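Local atomic coordinates of DUF1611 domain-containing protein (Anabaena variabilis, PDB entry 2OBN), a protein that is of unknown function but joins a Rossmann-like domain to a P-loop NTPase-like domain and so may bind a nucleotide or related phosphate-bearing ligand. Residues L156-D161 / L257-R262; G235-P240 / I283-T288; V299-I304 / T327-T332. The protein carries 2 engineered substitutions. One frame throughout, in Å; residues are numbered along the deposited sequence.

Contact 1 (L156-D161 / L257-R262)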
ATOM      1  N   LEU B 156       4.039  17.016   4.793  1.00 37.26           N
ATOM      2  CA  LEU B 156       3.011  16.005   4.824  1.00 37.66           C
ATOM      3  C   LEU B 156       2.248  16.064   6.147  1.00 37.71           C
ATOM      4  O   LEU B 156       2.851  16.089   7.225  1.00 35.16           O
ATOM      5  CB  LEU B 156       3.643  14.612   4.706  1.00 38.24           C
ATOM      6  CG  LEU B 156       2.691  13.413   4.836  1.00 39.13           C
ATOM      7  CD1 LEU B 156       1.658  13.443   3.701  1.00 38.31           C
ATOM      8  CD2 LEU B 156       3.475  12.097   4.829  1.00 38.04           C
ATOM      9  N   THR B 157       0.921  16.085   6.056  1.00 37.22           N
ATOM     10  CA  THR B 157       0.091  15.973   7.233  1.00 37.00           C
ATOM     11  C   THR B 157      -0.050  14.490   7.498  1.00 37.14           C
ATOM     12  O   THR B 157      -0.223  13.699   6.568  1.00 36.34           O
ATOM     13  CB  THR B 157      -1.295  16.646   7.077  1.00 37.44           C
ATOM     14  OG1 THR B 157      -1.799  16.432   5.758  1.00 35.59           O
ATOM     15  CG2 THR B 157      -1.178  18.138   7.322  1.00 35.73           C
ATOM     16  N   VAL B 158       0.108  14.121   8.764  1.00 38.31           N
ATOM     17  CA  VAL B 158      -0.021  12.739   9.225  1.00 37.99           C
ATOM     18  C   VAL B 158      -1.043  12.783  10.352  1.00 38.28           C
ATOM     19  O   VAL B 158      -1.309  13.866  10.875  1.00 40.84           O
ATOM     20  CB  VAL B 158       1.361  12.131   9.641  1.00 38.46           C
ATOM     21  CG1 VAL B 158       2.278  12.062   8.418  1.00 40.18           C
ATOM     22  CG2 VAL B 158       2.046  12.929  10.736  1.00 35.10           C
ATOM     23  N   GLY B 159      -1.648  11.654  10.721  1.00 38.20           N
ATOM     24  CA  GLY B 159      -2.662  11.693  11.774  1.00 38.15           C
ATOM     25  C   GLY B 159      -2.731  10.551  12.765  1.00 38.50           C
ATOM     26  O   GLY B 159      -2.207   9.455  12.536  1.00 37.64           O
ATOM     27  N   THR B 160      -3.409  10.824  13.881  1.00 38.37           N
ATOM     28  CA  THR B 160      -3.644   9.804  14.929  1.00 38.18           C
ATOM     29  C   THR B 160      -4.826   8.897  14.563  1.00 38.78           C
ATOM     30  O   THR B 160      -5.061   7.902  15.238  1.00 40.59           O
ATOM     31  CB  THR B 160      -3.887  10.427  16.312  1.00 34.82           C
ATOM     32  OG1 THR B 160      -4.980  11.342  16.248  1.00 36.82           O
ATOM     33  CG2 THR B 160      -2.711  11.165  16.764  1.00 35.96           C
ATOM     34  N   ASP B 161      -5.559   9.249  13.499  1.00 39.04           N
ATOM     35  CA  ASP B 161      -6.688   8.466  13.004  1.00 40.00           C
ATOM     36  C   ASP B 161      -7.041   9.057  11.628  1.00 41.41           C
ATOM     37  O   ASP B 161      -6.393   9.995  11.148  1.00 39.25           O
ATOM     38  CB  ASP B 161      -7.886   8.535  13.986  1.00 39.37           C
ATOM     39  CG  ASP B 161      -8.962   7.451  13.747  1.00 40.36           C
ATOM     40  OD1 ASP B 161      -8.817   6.593  12.841  1.00 41.40           O
ATOM     41  OD2 ASP B 161      -9.983   7.476  14.479  1.00 37.85           O
ATOM     42  N   LEU B 257       6.843  17.262   8.962  1.00 38.14           N
ATOM     43  CA  LEU B 257       5.567  16.607   9.187  1.00 38.19           C
ATOM     44  C   LEU B 257       4.756  17.471  10.139  1.00 38.47           C
ATOM     45  O   LEU B 257       5.324  18.135  11.002  1.00 38.33           O
ATOM     46  CB  LEU B 257       5.761  15.231   9.833  1.00 37.95           C
ATOM     47  CG  LEU B 257       6.575  14.199   9.033  1.00 41.62           C
ATOM     48  CD1 LEU B 257       6.847  12.948   9.867  1.00 39.55           C
ATOM     49  CD2 LEU B 257       5.905  13.834   7.714  1.00 39.25           C
ATOM     50  N   VAL B 258       3.439  17.478   9.954  1.00 38.47           N
ATOM     51  CA  VAL B 258       2.510  18.140  10.869  1.00 38.25           C
ATOM     52  C   VAL B 258       1.546  17.044  11.312  1.00 38.14           C
ATOM     53  O   VAL B 258       0.903  16.382  10.477  1.00 40.35           O
ATOM     54  CB  VAL B 258       1.750  19.306  10.195  1.00 39.26           C
ATOM     55  CG1 VAL B 258       0.660  19.856  11.113  1.00 38.70           C
ATOM     56  CG2 VAL B 258       2.722  20.409   9.798  1.00 39.45           C
ATOM     57  N   LEU B 259       1.490  16.801  12.614  1.00 36.62           N
ATOM     58  CA  LEU B 259       0.645  15.750  13.160  1.00 37.21           C
ATOM     59  C   LEU B 259      -0.746  16.297  13.494  1.00 35.93           C
ATOM     60  O   LEU B 259      -0.866  17.247  14.243  1.00 35.26           O
ATOM     61  CB  LEU B 259       1.303  15.136  14.411  1.00 37.25           C
ATOM     62  CG  LEU B 259       0.544  14.024  15.162  1.00 38.80           C
ATOM     63  CD1 LEU B 259       0.207  12.855  14.246  1.00 37.45           C
ATOM     64  CD2 LEU B 259       1.340  13.537  16.361  1.00 37.22           C
ATOM     65  N   VAL B 260      -1.785  15.683  12.936  1.00 35.06           N
ATOM     66  CA  VAL B 260      -3.154  16.098  13.194  1.00 35.29           C
ATOM     67  C   VAL B 260      -3.758  15.140  14.234  1.00 36.32           C
ATOM     68  O   VAL B 260      -3.475  13.942  14.235  1.00 36.43           O
ATOM     69  CB  VAL B 260      -3.991  16.133  11.896  1.00 34.66           C
ATOM     70  CG1 VAL B 260      -5.361  16.820  12.123  1.00 35.84           C
ATOM     71  CG2 VAL B 260      -3.212  16.847  10.788  1.00 35.77           C
ATOM     72  N   HIS B 261      -4.562  15.686  15.141  1.00 37.29           N
ATOM     73  CA  HIS B 261      -5.181  14.897  16.185  1.00 37.38           C
ATOM     74  C   HIS B 261      -6.443  15.556  16.716  1.00 37.72           C
ATOM     75  O   HIS B 261      -6.491  16.766  16.871  1.00 38.67           O
ATOM     76  CB  HIS B 261      -4.166  14.678  17.297  1.00 36.71           C
ATOM     77  CG  HIS B 261      -4.735  14.063  18.539  1.00 35.63           C
ATOM     78  ND1 HIS B 261      -5.110  12.738  18.620  1.00 35.75           N
ATOM     79  CD2 HIS B 261      -4.944  14.589  19.767  1.00 32.49           C
ATOM     80  CE1 HIS B 261      -5.535  12.480  19.844  1.00 35.98           C
ATOM     81  NE2 HIS B 261      -5.453  13.592  20.555  1.00 32.43           N
ATOM     82  N   ARG B 262      -7.478  14.753  16.964  1.00 39.24           N
ATOM     83  CA  ARG B 262      -8.721  15.261  17.544  1.00 39.31           C
ATOM     84  C   ARG B 262      -8.582  15.251  19.055  1.00 39.05           C
ATOM     85  O   ARG B 262      -8.368  14.200  19.651  1.00 38.11           O
ATOM     86  CB  ARG B 262      -9.946  14.452  17.112  1.00 38.99           C
ATOM     87  CG  ARG B 262     -11.235  14.915  17.797  1.00 39.35           C
ATOM     88  CD  ARG B 262     -12.453  14.129  17.356  1.00 42.53           C
ATOM     89  NE  ARG B 262     -12.795  14.388  15.954  1.00 46.78           N
ATOM     90  CZ  ARG B 262     -12.713  13.524  14.943  1.00 49.89           C
ATOM     91  NH1 ARG B 262     -12.341  12.253  15.103  1.00 54.31           N
ATOM     92  NH2 ARG B 262     -13.059  13.943  13.738  1.00 48.78           N
TER
HETATM   93  O   HOH W   1      -7.710  11.822  16.339  1.00 22.47           O
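Four N-H...O bonds join strand 156-159, and Thr160 beyond it, to the parallel strand 257-262. Val158 uses both of its polar backbone atoms: its N donates to Val258 O at 2.9 Å, nearly straight at 169°, and its O receives Val260 N at 2.8 Å. Leu156 O, receiving Val258 N, and Thr160 N, donating less straight to Val260 O, complete the set. Beyond the last bridge, Thr160 OG1 lies in the plane of the His261 ring, 2.8 Å from ND1; either could be the donor. Its crowded first torsion (chi1 56°) sets OG1 between backbone N and carbonyl carbon. A water links Thr160 OG1 to Arg262 N. On the face carrying Val158, Leu257 CD2 rests 3.8 Å from Leu156 CB, while Val158 CG2 crosses Leu259 CD1 at 4.0 Å. Gly159 suits its place because a CB there would run into Asp161 O.

Tyr286 of helix 279-291 covers Val158. On the other face helix 166-179 packs against Val260, and Thr157 OG1 bonds to Ser170 OG. The turn from Thr160 to Lys166 resembles a P-loop, with Thr160 where the classical motif has glycine, and a phosphate ion, probably from the crystallisation liquor, lies about 6 Å from the Val260 side chain, consistent with a phosphate pocket. Backbone bonds fix the start of a probable phosphate-binding turn, and the hydroxyl-imidazole pair could bias the ionisation of His261.

Contact 2 (G235-P240 / I283-T288)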
ATOM      1  N   GLY B 235      -4.808   8.082   5.905  1.00 39.58           N
ATOM      2  CA  GLY B 235      -4.614   7.003   6.841  1.00 39.96           C
ATOM      3  C   GLY B 235      -4.023   7.391   8.173  1.00 40.09           C
ATOM      4  O   GLY B 235      -4.068   8.542   8.574  1.00 39.45           O
ATOM      5  N   SER B 236      -3.465   6.392   8.849  1.00 41.02           N
ATOM      6  CA  SER B 236      -2.811   6.569  10.127  1.00 40.16           C
ATOM      7  C   SER B 236      -2.043   5.318  10.485  1.00 39.24           C
ATOM      8  O   SER B 236      -2.550   4.207  10.309  1.00 39.80           O
ATOM      9  CB  SER B 236      -3.834   6.799  11.240  1.00 40.22           C
ATOM     10  OG  SER B 236      -3.175   6.816  12.501  1.00 40.59           O
ATOM     11  N   LEU B 237      -0.851   5.490  11.051  1.00 37.55           N
ATOM     12  CA  LEU B 237      -0.074   4.347  11.508  1.00 38.89           C
ATOM     13  C   LEU B 237      -0.683   3.703  12.764  1.00 38.01           C
ATOM     14  O   LEU B 237      -0.157   2.712  13.245  1.00 37.14           O
ATOM     15  CB  LEU B 237       1.383   4.761  11.773  1.00 39.91           C
ATOM     16  CG  LEU B 237       2.206   5.209  10.560  1.00 41.79           C
ATOM     17  CD1 LEU B 237       3.580   5.651  11.026  1.00 40.41           C
ATOM     18  CD2 LEU B 237       2.322   4.116   9.524  1.00 43.22           C
ATOM     19  N   LEU B 238      -1.760   4.299  13.298  1.00 37.05           N
ATOM     20  CA  LEU B 238      -2.459   3.813  14.478  1.00 38.30           C
ATOM     21  C   LEU B 238      -3.729   3.045  14.111  1.00 38.54           C
ATOM     22  O   LEU B 238      -4.313   2.370  14.951  1.00 37.11           O
ATOM     23  CB  LEU B 238      -2.836   4.986  15.395  1.00 37.31           C
ATOM     24  CG  LEU B 238      -1.724   5.951  15.781  1.00 35.65           C
ATOM     25  CD1 LEU B 238      -2.238   6.978  16.759  1.00 33.48           C
ATOM     26  CD2 LEU B 238      -0.533   5.192  16.368  1.00 38.54           C
ATOM     27  N   HIS B 239      -4.139   3.152  12.846  1.00 39.09           N
ATOM     28  CA  HIS B 239      -5.308   2.463  12.351  1.00 37.58           C
ATOM     29  C   HIS B 239      -4.867   1.080  11.867  1.00 36.58           C
ATOM     30  O   HIS B 239      -3.963   0.992  11.037  1.00 35.27           O
ATOM     31  CB  HIS B 239      -5.917   3.279  11.225  1.00 38.39           C
ATOM     32  CG  HIS B 239      -7.254   2.795  10.783  1.00 38.14           C
ATOM     33  ND1 HIS B 239      -7.453   1.525  10.291  1.00 37.78           N
ATOM     34  CD2 HIS B 239      -8.447   3.428  10.697  1.00 36.75           C
ATOM     35  CE1 HIS B 239      -8.722   1.386   9.947  1.00 39.38           C
ATOM     36  NE2 HIS B 239      -9.347   2.525  10.188  1.00 36.98           N
ATOM     37  N   PRO B 240      -5.511  -0.007  12.376  1.00 38.01           N
ATOM     38  CA  PRO B 240      -5.114  -1.392  12.034  1.00 37.64           C
ATOM     39  C   PRO B 240      -5.284  -1.841  10.572  1.00 37.53           C
ATOM     40  O   PRO B 240      -4.766  -2.891  10.192  1.00 37.46           O
ATOM     41  CB  PRO B 240      -6.029  -2.243  12.927  1.00 38.21           C
ATOM     42  CG  PRO B 240      -7.186  -1.385  13.201  1.00 36.12           C
ATOM     43  CD  PRO B 240      -6.672  -0.002  13.290  1.00 35.16           C
ATOM     44  N   ILE B 283       4.486  10.831  18.012  1.00 38.72           N
ATOM     45  CA  ILE B 283       5.541  11.635  17.347  1.00 39.55           C
ATOM     46  C   ILE B 283       6.791  10.798  17.064  1.00 39.81           C
ATOM     47  O   ILE B 283       7.342  10.848  15.959  1.00 40.80           O
ATOM     48  CB  ILE B 283       5.902  12.875  18.182  1.00 39.68           C
ATOM     49  CG1 ILE B 283       4.737  13.884  18.137  1.00 40.35           C
ATOM     50  CG2 ILE B 283       7.200  13.512  17.689  1.00 38.98           C
ATOM     51  CD1 ILE B 283       4.720  14.864  19.292  1.00 42.31           C
ATOM     52  N   ARG B 284       7.226  10.032  18.058  1.00 39.05           N
ATOM     53  CA  ARG B 284       8.381   9.145  17.910  1.00 40.93           C
ATOM     54  C   ARG B 284       8.135   8.100  16.792  1.00 39.68           C
ATOM     55  O   ARG B 284       8.990   7.875  15.935  1.00 37.55           O
ATOM     56  CB  ARG B 284       8.676   8.458  19.245  1.00 41.37           C
ATOM     57  CG  ARG B 284       9.983   7.684  19.282  1.00 46.38           C
ATOM     58  N   LEU B 285       6.954   7.490  16.794  1.00 38.30           N
ATOM     59  CA  LEU B 285       6.590   6.529  15.753  1.00 38.58           C
ATOM     60  C   LEU B 285       6.770   7.135  14.345  1.00 38.14           C
ATOM     61  O   LEU B 285       7.557   6.615  13.533  1.00 35.73           O
ATOM     62  CB  LEU B 285       5.152   6.042  15.956  1.00 38.85           C
ATOM     63  CG  LEU B 285       4.484   5.224  14.841  1.00 38.51           C
ATOM     64  CD1 LEU B 285       5.205   3.919  14.600  1.00 39.91           C
ATOM     65  CD2 LEU B 285       3.020   5.004  15.201  1.00 37.25           C
ATOM     66  N   TYR B 286       6.080   8.240  14.065  1.00 36.82           N
ATOM     67  CA  TYR B 286       6.211   8.879  12.739  1.00 37.85           C
ATOM     68  C   TYR B 286       7.643   9.292  12.387  1.00 38.25           C
ATOM     69  O   TYR B 286       8.099   9.090  11.248  1.00 38.88           O
ATOM     70  CB  TYR B 286       5.242  10.066  12.581  1.00 38.79           C
ATOM     71  CG  TYR B 286       3.828   9.617  12.248  1.00 38.36           C
ATOM     72  CD1 TYR B 286       3.520   9.209  10.970  1.00 41.72           C
ATOM     73  CD2 TYR B 286       2.821   9.582  13.201  1.00 41.55           C
ATOM     74  CE1 TYR B 286       2.260   8.782  10.634  1.00 40.05           C
ATOM     75  CE2 TYR B 286       1.522   9.148  12.863  1.00 40.22           C
ATOM     76  CZ  TYR B 286       1.268   8.751  11.565  1.00 38.54           C
ATOM     77  OH  TYR B 286       0.028   8.323  11.150  1.00 40.26           O
ATOM     78  N   GLU B 287       8.365   9.840  13.355  1.00 38.26           N
ATOM     79  CA  GLU B 287       9.736  10.271  13.093  1.00 39.29           C
ATOM     80  C   GLU B 287      10.643   9.099  12.740  1.00 39.82           C
ATOM     81  O   GLU B 287      11.472   9.201  11.823  1.00 40.43           O
ATOM     82  CB  GLU B 287      10.293  11.104  14.250  1.00 35.89           C
ATOM     83  CG  GLU B 287       9.694  12.506  14.268  1.00 39.76           C
ATOM     84  CD  GLU B 287      10.218  13.394  15.391  1.00 39.79           C
ATOM     85  OE1 GLU B 287      10.919  12.884  16.297  1.00 42.68           O
ATOM     86  OE2 GLU B 287       9.903  14.605  15.367  1.00 39.15           O
ATOM     87  N   THR B 288      10.473   7.998  13.466  1.00 39.22           N
ATOM     88  CA  THR B 288      11.248   6.780  13.247  1.00 38.57           C
ATOM     89  C   THR B 288      10.941   6.189  11.869  1.00 37.41           C
ATOM     90  O   THR B 288      11.868   5.733  11.182  1.00 35.20           O
ATOM     91  CB  THR B 288      10.990   5.753  14.387  1.00 39.14           C
ATOM     92  OG1 THR B 288      11.527   6.269  15.617  1.00 39.29           O
ATOM     93  CG2 THR B 288      11.642   4.391  14.099  1.00 42.89           C
TER
HETATM   94  O   HOH W   2      -1.489   9.723   8.720  1.00 20.71           O
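Leu237, Tyr286 and Leu285 bury most of the surface where the loop 235-240 meets helix 279-291. Tyr286 carries the polar half. Its OH accepts Leu237 N at 3.0 Å along an almost straight line (171°), and a water that also donates to Gly235 O makes a longer bond to Tyr286 OH. The phenol proton goes to Gly159 O, at the end of a central strand, so three partners grip this buried oxygen and fix where the ring can lie. Tyrosine suits the site because its long, flat side chain carries a hydroxyl from the helix to the loop.

Leu237 supplies the apolar half. It and Tyr286 reach toward each other tip to tip, and Leu237 CD1 sits over one ring face, 3.8 Å from the centroid and displaced toward the rim, a CH-pi contact. Leu237 CB meets Leu285 CD2 at 3.8 Å. The same methyl of Leu285 touches Leu238 CD2 at 3.7 Å, the two leucines sliding past each other in opposite directions.

The loop is shaped by a type I turn from Ser236 to His239 and by an ST turn in which Ser236 OG, anti to its own backbone N (chi1 173°), accepts Leu238 N at 3.0 Å. Ser236 OG also bonds to Gly159 O. Arg250 of the second subunit bonds to Leu237 O, and Gly292 of that subunit packs on Leu238 and Leu285, placing the contact at the dimer interface. A phenylalanine here in place of Tyr286 would probably leave Leu237 N and Gly159 O each short of a partner and loosen the loop. Because one hydroxyl both accepts from the loop and donates to the strand end, it couples the loop to the residue just before the probable P-loop.

Contact 3 (V299-I304 / T327-T332)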
ATOM      1  N   VAL B 299      13.395  13.621   9.727  1.00 41.81           N
ATOM      2  CA  VAL B 299      12.211  14.375   9.350  1.00 41.58           C
ATOM      3  C   VAL B 299      11.423  14.636  10.641  1.00 40.71           C
ATOM      4  O   VAL B 299      10.920  13.707  11.242  1.00 40.64           O
ATOM      5  CB  VAL B 299      11.325  13.611   8.376  1.00 42.20           C
ATOM      6  CG1 VAL B 299      10.156  14.488   7.936  1.00 42.95           C
ATOM      7  CG2 VAL B 299      12.132  13.161   7.175  1.00 41.73           C
ATOM      8  N   PRO B 300      11.350  15.900  11.086  1.00 39.86           N
ATOM      9  CA  PRO B 300      10.654  16.189  12.323  1.00 39.06           C
ATOM     10  C   PRO B 300       9.162  16.447  12.216  1.00 38.55           C
ATOM     11  O   PRO B 300       8.687  16.913  11.182  1.00 36.95           O
ATOM     12  CB  PRO B 300      11.313  17.499  12.775  1.00 39.60           C
ATOM     13  CG  PRO B 300      11.644  18.186  11.522  1.00 38.97           C
ATOM     14  CD  PRO B 300      11.970  17.116  10.513  1.00 39.50           C
ATOM     15  N   VAL B 301       8.452  16.129  13.301  1.00 37.09           N
ATOM     16  CA  VAL B 301       7.070  16.538  13.481  1.00 36.28           C
ATOM     17  C   VAL B 301       7.288  17.937  14.082  1.00 36.22           C
ATOM     18  O   VAL B 301       7.814  18.087  15.191  1.00 35.44           O
ATOM     19  CB  VAL B 301       6.264  15.593  14.429  1.00 36.71           C
ATOM     20  CG1 VAL B 301       4.866  16.168  14.693  1.00 36.37           C
ATOM     21  CG2 VAL B 301       6.142  14.158  13.832  1.00 33.48           C
ATOM     22  N   VAL B 302       6.911  18.963  13.338  1.00 36.41           N
ATOM     23  CA  VAL B 302       7.218  20.336  13.742  1.00 36.49           C
ATOM     24  C   VAL B 302       6.159  20.992  14.583  1.00 35.90           C
ATOM     25  O   VAL B 302       6.393  22.057  15.133  1.00 36.23           O
ATOM     26  CB  VAL B 302       7.521  21.262  12.516  1.00 36.65           C
ATOM     27  CG1 VAL B 302       8.723  20.745  11.745  1.00 31.95           C
ATOM     28  CG2 VAL B 302       6.298  21.402  11.595  1.00 37.04           C
ATOM     29  N   GLY B 303       4.996  20.363  14.669  1.00 35.97           N
ATOM     30  CA  GLY B 303       3.887  20.908  15.415  1.00 35.58           C
ATOM     31  C   GLY B 303       2.670  20.021  15.297  1.00 36.86           C
ATOM     32  O   GLY B 303       2.631  19.063  14.510  1.00 35.78           O
ATOM     33  N   ILE B 304       1.661  20.354  16.080  1.00 37.48           N
ATOM     34  CA  ILE B 304       0.459  19.581  16.137  1.00 38.00           C
ATOM     35  C   ILE B 304      -0.734  20.434  15.742  1.00 38.21           C
ATOM     36  O   ILE B 304      -0.909  21.529  16.262  1.00 38.67           O
ATOM     37  CB  ILE B 304       0.305  18.978  17.566  1.00 39.31           C
ATOM     38  CG1 ILE B 304       1.431  17.955  17.792  1.00 41.94           C
ATOM     39  CG2 ILE B 304      -1.075  18.309  17.740  1.00 41.68           C
ATOM     40  CD1 ILE B 304       1.559  17.453  19.171  1.00 47.77           C
ATOM     41  N   THR B 327       3.717  17.818  24.707  1.00 40.52           N
ATOM     42  CA  THR B 327       4.624  17.514  23.590  1.00 39.57           C
ATOM     43  C   THR B 327       5.837  18.407  23.421  1.00 39.60           C
ATOM     44  O   THR B 327       6.822  17.995  22.817  1.00 40.95           O
ATOM     45  CB  THR B 327       3.846  17.582  22.268  1.00 39.42           C
ATOM     46  OG1 THR B 327       3.434  18.937  22.015  1.00 36.21           O
ATOM     47  CG2 THR B 327       2.631  16.664  22.335  1.00 37.21           C
ATOM     48  N   GLY B 328       5.754  19.633  23.925  1.00 40.57           N
ATOM     49  CA  GLY B 328       6.820  20.606  23.780  1.00 40.27           C
ATOM     50  C   GLY B 328       6.891  21.210  22.383  1.00 41.53           C
ATOM     51  O   GLY B 328       7.883  21.858  22.049  1.00 41.35           O
ATOM     52  N   LEU B 329       5.837  21.020  21.576  1.00 40.49           N
ATOM     53  CA  LEU B 329       5.797  21.525  20.209  1.00 38.91           C
ATOM     54  C   LEU B 329       4.710  22.576  20.005  1.00 38.40           C
ATOM     55  O   LEU B 329       3.705  22.588  20.742  1.00 37.43           O
ATOM     56  CB  LEU B 329       5.483  20.379  19.230  1.00 38.94           C
ATOM     57  CG  LEU B 329       6.515  19.269  19.072  1.00 36.63           C
ATOM     58  CD1 LEU B 329       5.948  18.171  18.201  1.00 39.14           C
ATOM     59  CD2 LEU B 329       7.810  19.825  18.497  1.00 35.33           C
ATOM     60  N   PRO B 330       4.884  23.430  18.973  1.00 37.19           N
ATOM     61  CA  PRO B 330       3.871  24.401  18.581  1.00 37.41           C
ATOM     62  C   PRO B 330       2.537  23.724  18.266  1.00 38.41           C
ATOM     63  O   PRO B 330       2.519  22.606  17.741  1.00 39.11           O
ATOM     64  CB  PRO B 330       4.443  25.007  17.303  1.00 38.14           C
ATOM     65  CG  PRO B 330       5.893  24.806  17.399  1.00 38.48           C
ATOM     66  CD  PRO B 330       6.095  23.538  18.136  1.00 36.73           C
ATOM     67  N   CYS B 331       1.429  24.384  18.573  1.00 38.64           N
ATOM     68  CA  CYS B 331       0.128  23.761  18.361  1.00 38.88           C
ATOM     69  C   CYS B 331      -1.022  24.724  18.324  1.00 37.68           C
ATOM     70  O   CYS B 331      -1.084  25.671  19.101  1.00 38.41           O
ATOM     71  CB  CYS B 331      -0.167  22.747  19.470  1.00 37.43           C
ATOM     72  SG  CYS B 331      -1.887  22.095  19.477  1.00 38.89           S
ATOM     73  N   THR B 332      -1.941  24.455  17.407  1.00 38.14           N
ATOM     74  CA  THR B 332      -3.191  25.192  17.340  1.00 37.30           C
ATOM     75  C   THR B 332      -4.186  24.413  16.501  1.00 36.09           C
ATOM     76  O   THR B 332      -3.841  23.412  15.878  1.00 32.80           O
ATOM     77  CB  THR B 332      -3.019  26.611  16.727  1.00 36.69           C
ATOM     78  OG1 THR B 332      -4.230  27.368  16.921  1.00 35.58           O
ATOM     79  CG2 THR B 332      -2.711  26.527  15.234  1.00 36.19           C
TER
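Ile304 N donates to Pro330 O at 2.9 Å, the donor N lying nearly along the Pro330 C=O axis, the firmest bond between the two segments. One step on, Thr332 N reaches Ile304 O at 3.3 Å in a weak bond, while Cys331 CA leans on that same oxygen at 3.2 Å. Ile304 and Cys331 are thereby paired as a parallel bridge. Within 327-332 a further bond shapes the approach: Leu329 N donates to Thr327 OG1, an ST turn, and this hydroxyl also bonds to Thr323 O. Its crowded position (chi1 67°) between backbone N and carbonyl carbon serves both partners. Gly328 leaves the helix with positive phi (76°), a conformation easy for a residue without a side chain.

These bonds close a beta-alpha-beta crossover: strand 301-307, helix 313-327 and the short strand 331-332 at the margin of the parallel sheet of the P-loop domain. Gly303 is apt beside the bond, since a CB there would come tight against Pro330 O. Pro330 itself offers only its carbonyl to Ile304 N, so a residue without a backbone N-H costs that bond nothing, and its CD packs 3.4 Å from Val302 O.

Of all residues here Ile304 has the most surface buried by the contact. Its CD1 meets Thr327 CG2 tip to tip at 3.4 Å, closer than usual for two carbons, and its CG2 lies near Cys331 SG. Leu329 CD1 reaches Val301 O at 3.5 Å, and the Leu329 side chain crosses Val301 at about a right angle and also packs on Ile283 of helix 279-291. Helix 340-347 covers Val302 and Pro330.

From the N terminus, residues 156-161 come first and wait for 257-262, so contact 1 closes a loop of 95 residues. Contact 2 opens inside that loop, at 235-240, and closes outside it at 283-288; the two therefore cross. Contact 3 follows in series, closing the short excursion from 299-304 to 327-332. Contacts 1 and 2 meet at the end of strand 153-159, at Gly159 O. Leu257, through backbone bonds to Pro300 and Val302, makes contacts 1 and 3 neighbours in one sheet. Glu287, bonded to Val301 N, links contact 2 with contact 3. Together they tie four adjacent strands (153-159, 256-262, 301-307, 331-332), helix 279-291 and the loop at the subunit interface.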